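Local coordinates for transferrin binding protein B (Actinobacillus suis, PDB 3PQU) that probably binds the transferrin of its porcine host as a lipoprotein of the bacterial outer membrane, helping the pathogen to acquire iron, at residues D177-V182 / S317-F322; N293-G298 / G309-N314; L118-S123 / K303-A308; I362-K367 / V381-K386. All coordinates share one frame; numbering follows the deposited sequence. Where two conformers were deposited one is given.

Contact 1: residues D177-V182 / S317-F322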
# COMPACT_ATOMS: atom_id res chain seq x y z
N ASP A 177 -14.39 11.99 -4.69
CA ASP A 177 -15.08 11.78 -5.98
C ASP A 177 -15.93 10.52 -5.90
O ASP A 177 -15.72 9.69 -5.00
CB ASP A 177 -14.07 11.63 -7.12
CG ASP A 177 -13.42 12.95 -7.50
OD1 ASP A 177 -12.25 13.18 -7.15
OD2 ASP A 177 -14.11 13.76 -8.14
N PHE A 178 -16.88 10.35 -6.81
CA PHE A 178 -17.84 9.26 -6.69
C PHE A 178 -18.56 8.93 -7.99
O PHE A 178 -18.63 9.75 -8.90
CB PHE A 178 -18.89 9.63 -5.63
CG PHE A 178 -19.71 10.87 -5.99
CD1 PHE A 178 -20.86 10.76 -6.77
CD2 PHE A 178 -19.31 12.13 -5.56
CE1 PHE A 178 -21.62 11.89 -7.14
CE2 PHE A 178 -20.08 13.27 -5.90
CZ PHE A 178 -21.24 13.14 -6.70
N THR A 179 -19.12 7.72 -8.05
CA THR A 179 -20.13 7.37 -9.03
C THR A 179 -21.24 6.64 -8.28
O THR A 179 -20.97 5.87 -7.35
CB THR A 179 -19.60 6.46 -10.17
OG1 THR A 179 -20.68 6.16 -11.07
CG2 THR A 179 -19.05 5.12 -9.63
N SER A 180 -22.49 6.90 -8.68
CA SER A 180 -23.65 6.14 -8.21
C SER A 180 -23.81 4.91 -9.07
O SER A 180 -23.01 4.65 -9.97
CB SER A 180 -24.93 6.99 -8.30
OG SER A 180 -25.32 7.22 -9.66
N ASP A 181 -24.86 4.12 -8.79
CA ASP A 181 -25.32 3.14 -9.75
C ASP A 181 -26.40 3.79 -10.61
O ASP A 181 -26.67 4.98 -10.48
CB ASP A 181 -25.87 1.87 -9.06
CG ASP A 181 -27.09 2.15 -8.18
OD1 ASP A 181 -27.80 1.18 -7.81
OD2 ASP A 181 -27.33 3.34 -7.87
N VAL A 182 -27.03 3.01 -11.48
CA VAL A 182 -28.04 3.56 -12.37
C VAL A 182 -29.41 2.94 -12.12
O VAL A 182 -29.52 1.73 -11.97
CB VAL A 182 -27.61 3.36 -13.85
CG1 VAL A 182 -28.83 3.43 -14.79
CG2 VAL A 182 -26.54 4.40 -14.25
N SER A 317 -25.46 1.92 -3.62
CA SER A 317 -25.86 3.07 -4.41
C SER A 317 -24.68 3.91 -4.86
O SER A 317 -24.83 4.75 -5.73
CB SER A 317 -26.78 3.97 -3.60
OG SER A 317 -26.12 4.41 -2.40
N LEU A 318 -23.50 3.70 -4.25
CA LEU A 318 -22.38 4.65 -4.40
C LEU A 318 -21.00 4.05 -4.16
O LEU A 318 -20.76 3.37 -3.15
CB LEU A 318 -22.55 5.84 -3.46
CG LEU A 318 -21.72 7.09 -3.83
CD1 LEU A 318 -22.50 7.95 -4.78
CD2 LEU A 318 -21.37 7.92 -2.61
N PHE A 319 -20.09 4.32 -5.10
CA PHE A 319 -18.66 4.05 -4.92
C PHE A 319 -17.96 5.41 -4.86
O PHE A 319 -18.12 6.22 -5.78
CB PHE A 319 -18.10 3.17 -6.07
CG PHE A 319 -16.58 2.99 -6.02
CD1 PHE A 319 -15.98 2.21 -5.04
CD2 PHE A 319 -15.76 3.63 -6.94
CE1 PHE A 319 -14.60 2.06 -4.97
CE2 PHE A 319 -14.36 3.48 -6.90
CZ PHE A 319 -13.79 2.70 -5.91
N ALA A 320 -17.21 5.67 -3.79
CA ALA A 320 -16.54 6.95 -3.56
C ALA A 320 -15.05 6.75 -3.30
O ALA A 320 -14.66 5.72 -2.75
CB ALA A 320 -17.16 7.68 -2.38
N VAL A 321 -14.23 7.72 -3.72
CA VAL A 321 -12.81 7.73 -3.40
C VAL A 321 -12.46 9.10 -2.79
O VAL A 321 -13.24 10.03 -2.88
CB VAL A 321 -11.94 7.45 -4.63
CG1 VAL A 321 -12.31 6.10 -5.26
CG2 VAL A 321 -12.08 8.58 -5.67
N PHE A 322 -11.30 9.20 -2.15
CA PHE A 322 -10.86 10.46 -1.56
C PHE A 322 -9.33 10.44 -1.45
O PHE A 322 -8.72 9.37 -1.47
CB PHE A 322 -11.51 10.70 -0.17
CG PHE A 322 -11.36 9.53 0.79
CD1 PHE A 322 -10.23 9.40 1.62
CD2 PHE A 322 -12.36 8.56 0.87
CE1 PHE A 322 -10.10 8.33 2.48
CE2 PHE A 322 -12.24 7.48 1.75
CZ PHE A 322 -11.12 7.36 2.55

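Contact 2: residues N293-G298 / G309-N314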
# COMPACT_ATOMS: atom_id res chain seq x y z
N ASN A 293 -20.45 0.84 5.66
CA ASN A 293 -19.65 0.14 6.67
C ASN A 293 -18.32 -0.31 6.09
O ASN A 293 -17.57 -1.04 6.74
CB ASN A 293 -20.36 -1.13 7.14
CG ASN A 293 -21.44 -0.86 8.13
OD1 ASN A 293 -21.38 0.11 8.89
ND2 ASN A 293 -22.44 -1.73 8.15
N TYR A 294 -18.04 0.08 4.85
CA TYR A 294 -16.93 -0.48 4.08
C TYR A 294 -15.98 0.59 3.55
O TYR A 294 -15.81 0.74 2.34
CB TYR A 294 -17.49 -1.33 2.94
CG TYR A 294 -18.38 -2.43 3.46
CD1 TYR A 294 -17.85 -3.60 3.98
CD2 TYR A 294 -19.77 -2.28 3.45
CE1 TYR A 294 -18.67 -4.60 4.48
CE2 TYR A 294 -20.60 -3.28 3.95
CZ TYR A 294 -20.04 -4.43 4.46
OH TYR A 294 -20.86 -5.41 4.94
N LEU A 295 -15.36 1.32 4.47
CA LEU A 295 -14.38 2.32 4.11
C LEU A 295 -12.98 1.78 4.43
O LEU A 295 -12.76 1.27 5.52
CB LEU A 295 -14.63 3.61 4.89
CG LEU A 295 -13.66 4.78 4.61
CD1 LEU A 295 -14.40 6.12 4.61
CD2 LEU A 295 -12.49 4.79 5.61
N GLU A 296 -12.06 1.91 3.48
CA GLU A 296 -10.69 1.44 3.68
C GLU A 296 -9.78 2.31 2.85
O GLU A 296 -10.13 2.66 1.73
CB GLU A 296 -10.54 -0.03 3.25
CG GLU A 296 -9.30 -0.74 3.82
CD GLU A 296 -7.99 -0.47 3.06
OE1 GLU A 296 -8.02 0.12 1.96
OE2 GLU A 296 -6.92 -0.88 3.57
N GLY A 297 -8.64 2.66 3.41
CA GLY A 297 -7.64 3.44 2.70
C GLY A 297 -6.26 3.31 3.34
O GLY A 297 -6.06 2.48 4.23
N GLY A 298 -5.31 4.12 2.89
CA GLY A 298 -3.97 4.06 3.44
C GLY A 298 -3.19 5.36 3.38
O GLY A 298 -3.60 6.31 2.70
N GLY A 309 -8.28 6.73 -0.04
CA GLY A 309 -9.08 5.55 0.21
C GLY A 309 -10.38 5.56 -0.57
O GLY A 309 -10.55 6.36 -1.49
N LYS A 310 -11.26 4.63 -0.21
CA LYS A 310 -12.52 4.47 -0.91
C LYS A 310 -13.59 3.90 0.02
O LYS A 310 -13.27 3.34 1.07
CB LYS A 310 -12.32 3.58 -2.15
CG LYS A 310 -11.97 2.09 -1.87
CD LYS A 310 -13.17 1.32 -1.32
CE LYS A 310 -12.99 -0.18 -1.45
NZ LYS A 310 -11.85 -0.71 -0.65
N PHE A 311 -14.86 4.07 -0.34
CA PHE A 311 -15.91 3.34 0.33
C PHE A 311 -17.04 2.97 -0.62
O PHE A 311 -17.15 3.55 -1.70
CB PHE A 311 -16.42 4.08 1.59
CG PHE A 311 -17.12 5.39 1.32
CD1 PHE A 311 -18.47 5.41 1.01
CD2 PHE A 311 -16.43 6.60 1.39
CE1 PHE A 311 -19.13 6.64 0.79
CE2 PHE A 311 -17.08 7.82 1.17
CZ PHE A 311 -18.42 7.83 0.87
N PHE A 312 -17.83 1.98 -0.22
CA PHE A 312 -18.92 1.44 -1.01
C PHE A 312 -20.16 1.37 -0.10
O PHE A 312 -20.11 0.72 0.95
CB PHE A 312 -18.49 0.06 -1.54
CG PHE A 312 -19.46 -0.58 -2.51
CD1 PHE A 312 -20.12 0.18 -3.47
CD2 PHE A 312 -19.69 -1.96 -2.48
CE1 PHE A 312 -21.00 -0.41 -4.38
CE2 PHE A 312 -20.55 -2.57 -3.40
CZ PHE A 312 -21.20 -1.80 -4.35
N THR A 313 -21.25 2.03 -0.48
CA THR A 313 -22.37 2.17 0.44
C THR A 313 -23.06 0.82 0.66
O THR A 313 -22.94 -0.10 -0.15
CB THR A 313 -23.38 3.29 0.05
OG1 THR A 313 -23.94 3.03 -1.23
CG2 THR A 313 -22.70 4.68 0.07
N ASN A 314 -23.75 0.70 1.79
CA ASN A 314 -24.34 -0.57 2.19
C ASN A 314 -25.45 -1.02 1.26
O ASN A 314 -25.67 -2.21 1.09
CB ASN A 314 -24.83 -0.54 3.65
CG ASN A 314 -23.72 -0.21 4.63
OD1 ASN A 314 -22.56 -0.54 4.40
ND2 ASN A 314 -24.08 0.47 5.73
O HOH W 1 -22.74 2.07 8.17
O HOH W 2 -9.27 0.37 -0.35

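Contact 3: residues L118-S123 / K303-A308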
# COMPACT_ATOMS: atom_id res chain seq x y z
N LEU A 118 -0.63 16.64 -5.60
CA LEU A 118 -0.22 15.52 -4.74
C LEU A 118 1.05 14.93 -5.30
O LEU A 118 1.25 14.94 -6.52
CB LEU A 118 -1.32 14.45 -4.69
CG LEU A 118 -2.66 14.99 -4.19
CD1 LEU A 118 -3.77 13.95 -4.37
CD2 LEU A 118 -2.50 15.41 -2.75
N GLN A 119 1.90 14.41 -4.43
CA GLN A 119 3.17 13.88 -4.89
C GLN A 119 3.16 12.36 -4.98
O GLN A 119 3.85 11.78 -5.81
CB GLN A 119 4.32 14.34 -3.97
CG GLN A 119 5.65 13.73 -4.34
CD GLN A 119 6.82 14.29 -3.53
OE1 GLN A 119 6.64 15.01 -2.54
NE2 GLN A 119 8.03 13.95 -3.96
N TYR A 120 2.38 11.71 -4.12
CA TYR A 120 2.41 10.26 -4.00
C TYR A 120 1.08 9.60 -4.42
O TYR A 120 0.99 8.39 -4.55
CB TYR A 120 2.76 9.86 -2.56
CG TYR A 120 4.12 10.38 -2.12
CD1 TYR A 120 5.28 9.74 -2.54
CD2 TYR A 120 4.24 11.50 -1.31
CE1 TYR A 120 6.54 10.20 -2.16
CE2 TYR A 120 5.51 11.97 -0.91
CZ TYR A 120 6.65 11.31 -1.35
OH TYR A 120 7.90 11.76 -0.98
N VAL A 121 0.07 10.41 -4.62
CA VAL A 121 -1.27 9.88 -4.85
C VAL A 121 -1.91 10.52 -6.07
O VAL A 121 -1.62 11.67 -6.39
CB VAL A 121 -2.15 10.14 -3.60
CG1 VAL A 121 -3.60 9.83 -3.90
CG2 VAL A 121 -1.64 9.32 -2.42
N ARG A 122 -2.73 9.74 -6.77
CA ARG A 122 -3.61 10.24 -7.80
C ARG A 122 -5.02 9.70 -7.51
O ARG A 122 -5.16 8.54 -7.16
CB ARG A 122 -3.17 9.75 -9.19
CG ARG A 122 -1.85 10.32 -9.68
CD ARG A 122 -1.97 11.79 -10.07
NE ARG A 122 -0.68 12.33 -10.48
CZ ARG A 122 0.20 12.88 -9.65
NH1 ARG A 122 -0.08 12.98 -8.36
NH2 ARG A 122 1.36 13.35 -10.12
N SER A 123 -6.04 10.53 -7.68
CA SER A 123 -7.39 10.02 -7.49
C SER A 123 -8.39 10.84 -8.26
O SER A 123 -8.07 11.93 -8.71
CB SER A 123 -7.79 10.01 -6.01
OG SER A 123 -8.30 11.28 -5.61
N LYS A 303 6.73 9.33 4.88
CA LYS A 303 6.33 9.84 6.18
C LYS A 303 4.83 10.10 6.33
O LYS A 303 4.43 10.88 7.18
CB LYS A 303 7.11 11.11 6.51
CG LYS A 303 8.59 10.88 6.82
CD LYS A 303 9.29 12.18 7.18
CE LYS A 303 10.61 11.93 7.88
NZ LYS A 303 11.50 11.03 7.09
N ALA A 304 4.03 9.43 5.51
CA ALA A 304 2.58 9.62 5.50
C ALA A 304 2.20 11.06 5.15
O ALA A 304 1.32 11.65 5.77
CB ALA A 304 1.96 9.19 6.82
N GLU A 305 2.86 11.61 4.15
CA GLU A 305 2.55 12.95 3.68
C GLU A 305 1.13 13.01 3.12
O GLU A 305 0.48 14.06 3.16
CB GLU A 305 3.54 13.38 2.59
CG GLU A 305 4.96 13.67 3.08
CD GLU A 305 5.84 12.42 3.18
OE1 GLU A 305 5.31 11.29 3.22
OE2 GLU A 305 7.07 12.57 3.22
N GLU A 306 0.66 11.88 2.60
CA GLU A 306 -0.63 11.83 1.92
C GLU A 306 -1.48 10.64 2.36
O GLU A 306 -0.98 9.70 2.97
CB GLU A 306 -0.42 11.89 0.39
CG GLU A 306 0.20 13.22 -0.05
CD GLU A 306 0.71 13.25 -1.49
OE1 GLU A 306 0.43 12.31 -2.28
OE2 GLU A 306 1.39 14.24 -1.85
N MET A 307 -2.77 10.70 2.06
CA MET A 307 -3.69 9.60 2.35
C MET A 307 -4.71 9.47 1.23
O MET A 307 -5.05 10.46 0.56
CB MET A 307 -4.41 9.81 3.69
CG MET A 307 -5.20 11.13 3.80
SD MET A 307 -5.89 11.37 5.46
CE MET A 307 -7.21 10.14 5.49
N ALA A 308 -5.19 8.25 1.02
CA ALA A 308 -6.23 8.00 0.03
C ALA A 308 -7.02 6.77 0.39
O ALA A 308 -6.51 5.86 1.07
CB ALA A 308 -5.61 7.86 -1.39

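Contact 4: residues I362-K367 / V381-K386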
# COMPACT_ATOMS: atom_id res chain seq x y z
N ILE A 362 4.29 -8.68 -1.24
CA ILE A 362 3.37 -8.11 -2.21
C ILE A 362 4.08 -8.01 -3.55
O ILE A 362 5.06 -7.30 -3.68
CB ILE A 362 2.90 -6.70 -1.81
CG1 ILE A 362 2.62 -6.60 -0.30
CG2 ILE A 362 1.69 -6.30 -2.65
CD1 ILE A 362 1.18 -6.84 0.09
N ILE A 363 3.59 -8.72 -4.56
CA ILE A 363 4.18 -8.59 -5.88
C ILE A 363 3.09 -8.40 -6.92
O ILE A 363 2.19 -9.22 -7.03
CB ILE A 363 5.06 -9.80 -6.22
CG1 ILE A 363 6.18 -9.92 -5.18
CG2 ILE A 363 5.64 -9.66 -7.62
CD1 ILE A 363 7.18 -11.00 -5.51
N ASP A 364 3.18 -7.30 -7.66
CA ASP A 364 2.20 -7.00 -8.70
C ASP A 364 0.79 -7.08 -8.17
O ASP A 364 -0.11 -7.58 -8.86
CB ASP A 364 2.36 -7.96 -9.88
CG ASP A 364 3.56 -7.65 -10.74
OD1 ASP A 364 4.20 -6.60 -10.51
OD2 ASP A 364 3.85 -8.44 -11.66
N GLY A 365 0.58 -6.61 -6.95
CA GLY A 365 -0.76 -6.59 -6.39
C GLY A 365 -1.18 -7.91 -5.79
O GLY A 365 -2.22 -7.99 -5.15
N GLN A 366 -0.37 -8.95 -5.99
CA GLN A 366 -0.65 -10.26 -5.41
C GLN A 366 0.06 -10.43 -4.07
O GLN A 366 1.25 -10.13 -3.96
CB GLN A 366 -0.22 -11.38 -6.36
CG GLN A 366 -1.36 -12.28 -6.81
CD GLN A 366 -0.96 -13.74 -6.94
OE1 GLN A 366 -0.56 -14.20 -8.01
NE2 GLN A 366 -1.06 -14.48 -5.84
N LYS A 367 -0.67 -10.90 -3.06
CA LYS A 367 -0.08 -11.14 -1.74
C LYS A 367 0.40 -12.58 -1.62
O LYS A 367 -0.39 -13.52 -1.68
CB LYS A 367 -1.10 -10.84 -0.63
CG LYS A 367 -1.56 -9.38 -0.56
CD LYS A 367 -2.58 -9.19 0.56
CE LYS A 367 -2.99 -7.73 0.72
NZ LYS A 367 -3.59 -7.19 -0.54
N VAL A 381 5.07 -19.18 -7.09
CA VAL A 381 3.85 -18.55 -7.55
C VAL A 381 4.07 -17.92 -8.91
O VAL A 381 5.00 -17.13 -9.12
CB VAL A 381 3.35 -17.53 -6.52
CG1 VAL A 381 4.41 -16.48 -6.25
CG2 VAL A 381 2.04 -16.90 -6.97
N GLU A 382 3.24 -18.32 -9.86
CA GLU A 382 3.27 -17.72 -11.18
C GLU A 382 2.53 -16.38 -11.13
O GLU A 382 1.30 -16.34 -11.10
CB GLU A 382 2.61 -18.67 -12.19
CG GLU A 382 2.61 -18.15 -13.62
CD GLU A 382 3.93 -18.38 -14.32
OE1 GLU A 382 4.64 -19.33 -13.94
OE2 GLU A 382 4.25 -17.62 -15.26
N ILE A 383 3.29 -15.30 -11.07
CA ILE A 383 2.70 -13.96 -11.13
C ILE A 383 3.03 -13.45 -12.50
O ILE A 383 3.95 -12.65 -12.70
CB ILE A 383 3.30 -13.03 -10.07
CG1 ILE A 383 3.05 -13.59 -8.67
CG2 ILE A 383 2.70 -11.63 -10.20
CD1 ILE A 383 3.78 -12.84 -7.59
N ASN A 384 2.26 -13.94 -13.46
CA ASN A 384 2.65 -13.88 -14.86
C ASN A 384 3.23 -12.55 -15.33
O ASN A 384 2.78 -11.47 -14.94
CB ASN A 384 1.50 -14.37 -15.75
CG ASN A 384 1.09 -15.79 -15.42
OD1 ASN A 384 0.61 -16.07 -14.32
ND2 ASN A 384 1.30 -16.70 -16.37
N GLY A 385 4.26 -12.67 -16.17
CA GLY A 385 4.70 -13.97 -16.63
C GLY A 385 5.84 -14.61 -15.84
O GLY A 385 6.42 -15.60 -16.28
N LYS A 386 6.15 -14.05 -14.67
CA LYS A 386 7.31 -14.48 -13.90
C LYS A 386 6.98 -15.53 -12.84
O LYS A 386 6.10 -15.34 -12.01
CB LYS A 386 8.00 -13.28 -13.25
CG LYS A 386 8.52 -12.26 -14.24
CD LYS A 386 8.36 -10.84 -13.70
CE LYS A 386 6.89 -10.52 -13.46
NZ LYS A 386 6.69 -9.09 -13.07
O HOH W 3 3.51 -9.06 -14.32

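Contact 1: residues D177-V182 / S317-F322
Asp-177 and Val-321 face each other as an antiparallel hydrogen-bonded pair, and so do Thr-179 and Phe-319 two residues along. Each pair closes a ring of two backbone bonds. The Val-321 N to Asp-177 O bond measures 2.8 Å, and Phe-319 N runs to Thr-179 O at 2.9 Å with the donor nearly in line with the carbonyl. Between them Phe-178 and Ala-320 form a non-hydrogen-bonded pair, and Phe-178 CA comes within 3.2 Å of Phe-319 O, a CA-H...O contact. The ladder frays at its end: Asp-181 N still reaches Ser-317 O at 3.1 Å, but the bond bends to 139° and the donor stands above the carbonyl plane.

Apolar packing divides between the two faces. On one, Leu-318 CG is anti to its backbone N (chi1 -161°), and from there CD1 reaches toward the neighbouring strand, 3.8 Å from Phe-178 CD1 and at a slant to the ring. Phe-178 CB lies 4.2 Å from Ala-320 CB, while its ring leads away toward the rings of Phe-289 and His-229. On the other face, Thr-179 CG2 sits near the ring plane of Phe-319, at its edge, and Asp-177 CB touches Val-321 CG2 at 3.9 Å. Here Thr-179, Phe-319 and Val-321 all pack on Ile-153 of the handle.

The carboxylate of Asp-177 looks outside the pair, to a salt bridge with Arg-116 and a hydrogen bond with Ser-204.

Strand 170-183 opens the N-lobe barrel and strand 318-326 completes it, so this ladder is the seam that closes an antiparallel beta barrel.

Contact 2: residues N293-G298 / G309-N314
Glu-296 and Lys-310 form the antiparallel hydrogen-bonded pair at the middle of this hairpin. Glu-296 N reaches Lys-310 O at 3.1 Å, nearly in line with the carbonyl, and the return bond from Lys-310 N to Glu-296 O is 3.0 Å. Toward the barrel corner at Asn-293 the ladder slackens, and the bond from Phe-312 N to Tyr-294 O is weak at 3.5 Å.

At that corner a side chain takes over from the backbone. Asn-314 OD1 accepts a bond from Asn-293 N at 2.8 Å, the donor tilted 19° from the plane of the side-chain carbonyl. The same oxygen lies near CD2 and CE2 of Tyr-294, its amide standing almost perpendicular to the ring. A water joins the two asparagines as well, donating to Asn-293 OD1 and accepting from Asn-314 ND2; Asn-293 OD1 also receives Lys-278 NZ.

Apolar contact belongs to the barrel interior, where Leu-295 CB meets Phe-311 CB at 3.8 Å and Leu-295 CD1 approaches Phe-311 CD2 at a slant. Further along, Gly-297 and Gly-309 bring their CA atoms to 3.6 Å, a spacing in which a CB on either would clash.

On the face turned to the handle, Lys-310 folds back at chi2 (72°) and chi4, yet its NZ stays 4.7 Å from Glu-296 OE1. A water bridges them, donating to OE1 and accepting from NZ. Arg-274 salt-bridges OE1, and Leu-37 O takes a bond from NZ. The opposite charges therefore meet through one bound water, and Glu-296 OE1 and Lys-310 NZ each have a second partner besides it, which probably lowers the cost of burying them between barrel and handle.

Contact 3: residues L118-S123 / K303-A308
The ring of Tyr-120 has the carboxylate carbon of Glu-306 at its edge, close to the ring plane, with the carboxylate turned 61° from the ring. One face of the ring is covered by the neighbouring Gln-119, whose CG lies 3.8 Å above the centre. Glu-305 CD approaches the ring obliquely, 4.1 Å from Tyr-120 CE2.

Glu-305 and Glu-306 together stand opposite Tyr-300 as a classic beta bulge at the start of strand 306-312. Both side chains set out toward the handle segment 118-123. Glu-306 does most of the work: its chain is extended beyond CG, which carries the carboxylate up to the backbone just before strand 121-128. There two successive N-H groups take one oxygen each. Gln-119 N meets OE2 at 2.6 Å on the syn lone pair, almost straight at 174°, and Tyr-120 N meets OE1 at 2.7 Å from the syn side, 31° out of the carboxylate plane. This double grip fixes the rotation of the carboxylate and ties the N-lobe barrel to its handle. On the handle side, Arg-122 NH1 folds back to bond to both Leu-118 O and Val-121 O.

Val-121 packs against the stem of Glu-306: CG2 lies 4.0 Å from its CB, and the other branch, CG1, touches Ala-308 CB at 3.8 Å.

Contact 4: residues I362-K367 / V381-K386
Val-381 begins the contact by pointing CG2 tip to tip at the amide of Gln-366, but Gln-366 was deposited in two conformers, so this touch is doubtful. Glu-382 turns its side chain away, and its OE1 bonds to Thr-387. Ile-383 is the centre of the packing. With CG1 anti to the carbonyl carbon (chi1 -60°), its CD1 reaches Ile-363 CB at 3.6 Å, the two side chains crossing at about a right angle. Its CG2 branch rests 3.7 Å from Asp-364 CB.

A water that donates to Asp-364 OD2 at 2.8 Å also donates to the carbonyl O of Asn-384, a poorly ordered residue, which makes that half of the bridge less certain. After the cis peptide before Gly-385, Lys-386 bends its chain at chi2 and chi3 to set NZ 3.2 Å from Asp-364 OD2. In this salt bridge NZ meets the oxygen from the syn side, 21° out of the carboxylate plane.

Asp-364 lies in the type I' turn between strands 360-363 and 366-369, while 381-386 is the tip of the hairpin of strands 376-383 and 386-393. The two hairpins of the C-lobe handle thus meet near their turns, with Ile-368 packing against Ile-363, Val-381 and Ile-383.

How the contacts relate
Contacts 1, 2 and 3 form one continuous patch of the N-lobe, whereas contact 4 belongs to the C-lobe handle. Strand 306-312 is the common thread: contacts 2 and 3 both use it, and it lies beside strand 318-326 of contact 1. The centres of contacts 1 and 2 are 11 Å apart, and Phe-311 N to Ala-320 O, 2.9 Å, is a probable hydrogen bond between them. Gly-298 N and Ala-308 O, 2.8 Å apart, probably link contacts 2 and 3 likewise. Contact 4 touches none of these; its nearest atoms stay about 8 Å from contact 2. A bound glycerol, probably from crystallisation, lies about 6 Å from the side chain of Asp-364.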